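Local coordinates for protein methyl-accepting/DNA response regulator (Bacillus cereus, PDB 3D6W) that probably binds DNA through its LytTR domain, the part described here, as a response regulator of a phosphorelay pathway, at residues K43-L46 / Q47-E50. Residues are numbered along the deposited sequence; the frame is centred on the assembly and turned at random.
Sequences KYSL and QEFE
S45 and E48 hold each other in a capping box at the start of helix 46-52, the short helix that follows strand 39-42 in this LytTR domain. Each side chain accepts from the other's backbone. S45 OG takes the amide hydrogen of E48 N at 3.1 Å in a nearly straight bond. A short hydroxyl side chain suits the N-cap, where the first amides lack carbonyl partners from a preceding turn: with OG between its own backbone N and carbonyl carbon (chi1 69°), the hydroxyl is within bonding distance of E48 N. In return E48 OE1 receives S45 N at 3.0 Å. The donor meets it on the anti side of the carboxylate, 26° out of its plane. A glutamate has the length to reach back from the third residue after the cap, and its negative charge is probably favoured by the positive end of the helix dipole. Regular helix bonding then takes over, with F49 N giving to S45 O at 3.0 Å and E50 N to L46 O at 2.9 Å.

Y44 and F49 form the hydrophobic staple that often accompanies a capping box: CB of Y44 lies 3.7 Å from F49 CE2. The edge of the Y44 ring points at the face of the F49 ring, an edge-to-face pair with planes at 61°. L46 and F49 are buried and apolar because they seat the helix on L24 and I66 of the five-stranded sheet. Outside the box, Y44 N is hydrogen-bonded to H42 ND1 and Y44 O to T31 OG1, while R60 NH1 forms a salt bridge with E50 OE1. The carboxylate of E48 stands across the tyrosine, its OE1 3.6 Å from Y44 CB.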
loop_
_atom_site.group_PDB
_atom_site.type_symbol
_atom_site.label_atom_id
_atom_site.label_comp_id
_atom_site.label_asym_id
_atom_site.label_seq_id
_atom_site.Cartn_x
_atom_site.Cartn_y
_atom_site.Cartn_z
ATOM N N LYS A 43 21.478 -12.257 -11.954
ATOM C CA LYS A 43 22.075 -13.582 -11.917
ATOM C C LYS A 43 21.098 -14.731 -11.663
ATOM O O LYS A 43 21.417 -15.881 -11.926
ATOM C CB LYS A 43 23.222 -13.611 -10.886
ATOM C CG LYS A 43 22.829 -13.277 -9.432
ATOM C CD LYS A 43 23.975 -13.586 -8.488
ATOM C CE LYS A 43 23.487 -13.680 -7.062
ATOM N NZ LYS A 43 24.638 -13.512 -6.138
ATOM N N TYR A 44 19.918 -14.456 -11.138
ATOM C CA TYR A 44 18.975 -15.537 -10.832
ATOM C C TYR A 44 18.247 -15.964 -12.065
ATOM O O TYR A 44 18.046 -15.179 -12.973
ATOM C CB TYR A 44 17.920 -15.130 -9.804
ATOM C CG TYR A 44 18.394 -14.833 -8.419
ATOM C CD1 TYR A 44 19.636 -15.240 -7.955
ATOM C CD2 TYR A 44 17.572 -14.141 -7.553
ATOM C CE1 TYR A 44 20.051 -14.934 -6.676
ATOM C CE2 TYR A 44 17.984 -13.833 -6.263
ATOM C CZ TYR A 44 19.212 -14.232 -5.840
ATOM O OH TYR A 44 19.584 -13.908 -4.571
ATOM N N SER A 45 17.820 -17.219 -12.064
ATOM C CA SER A 45 17.150 -17.818 -13.206
ATOM C C SER A 45 15.689 -17.477 -13.036
ATOM O O SER A 45 15.288 -16.960 -11.999
ATOM C CB SER A 45 17.358 -19.349 -13.215
ATOM O OG SER A 45 16.658 -19.943 -12.137
ATOM N N LEU A 46 14.898 -17.764 -14.058
ATOM C CA LEU A 46 13.467 -17.517 -14.015
ATOM C C LEU A 46 12.804 -18.432 -13.009
ATOM O O LEU A 46 11.776 -18.097 -12.391
ATOM C CB LEU A 46 12.856 -17.698 -15.400
ATOM C CG LEU A 46 13.152 -16.635 -16.458
ATOM C CD1 LEU A 46 12.204 -16.843 -17.590
ATOM C CD2 LEU A 46 13.069 -15.172 -15.930
ATOM N N GLN A 47 13.416 -19.592 -12.820
ATOM C CA GLN A 47 12.949 -20.531 -11.818
ATOM C C GLN A 47 13.119 -19.938 -10.407
ATOM O O GLN A 47 12.191 -19.987 -9.586
ATOM C CB GLN A 47 13.646 -21.884 -11.991
ATOM C CG GLN A 47 13.017 -22.987 -11.111
ATOM C CD GLN A 47 13.864 -24.264 -11.033
ATOM O OE1 GLN A 47 13.357 -25.337 -10.717
ATOM N NE2 GLN A 47 15.152 -24.139 -11.282
ATOM N N GLU A 48 14.297 -19.369 -10.138
ATOM C CA GLU A 48 14.552 -18.707 -8.866
ATOM C C GLU A 48 13.647 -17.499 -8.638
ATOM O O GLU A 48 13.053 -17.349 -7.566
ATOM C CB GLU A 48 16.011 -18.320 -8.738
ATOM C CG GLU A 48 16.885 -19.586 -8.478
ATOM C CD GLU A 48 18.396 -19.454 -8.799
ATOM O OE1 GLU A 48 18.850 -18.562 -9.566
ATOM O OE2 GLU A 48 19.118 -20.322 -8.271
ATOM N N PHE A 49 13.521 -16.647 -9.638
ATOM C CA PHE A 49 12.570 -15.543 -9.553
ATOM C C PHE A 49 11.129 -15.989 -9.292
ATOM O O PHE A 49 10.404 -15.299 -8.604
ATOM C CB PHE A 49 12.631 -14.655 -10.804
ATOM C CG PHE A 49 13.676 -13.592 -10.737
ATOM C CD1 PHE A 49 13.542 -12.537 -9.868
ATOM C CD2 PHE A 49 14.787 -13.640 -11.548
ATOM C CE1 PHE A 49 14.512 -11.532 -9.804
ATOM C CE2 PHE A 49 15.745 -12.646 -11.493
ATOM C CZ PHE A 49 15.603 -11.594 -10.623
ATOM N N GLU A 50 10.696 -17.120 -9.828
ATOM C CA GLU A 50 9.341 -17.586 -9.535
ATOM C C GLU A 50 9.103 -17.846 -8.044
ATOM O O GLU A 50 7.995 -17.701 -7.534
ATOM C CB GLU A 50 9.025 -18.868 -10.291
ATOM C CG GLU A 50 8.607 -18.669 -11.707
ATOM C CD GLU A 50 7.971 -19.932 -12.272
ATOM O OE1 GLU A 50 8.734 -20.710 -12.877
ATOM O OE2 GLU A 50 6.724 -20.129 -12.093
#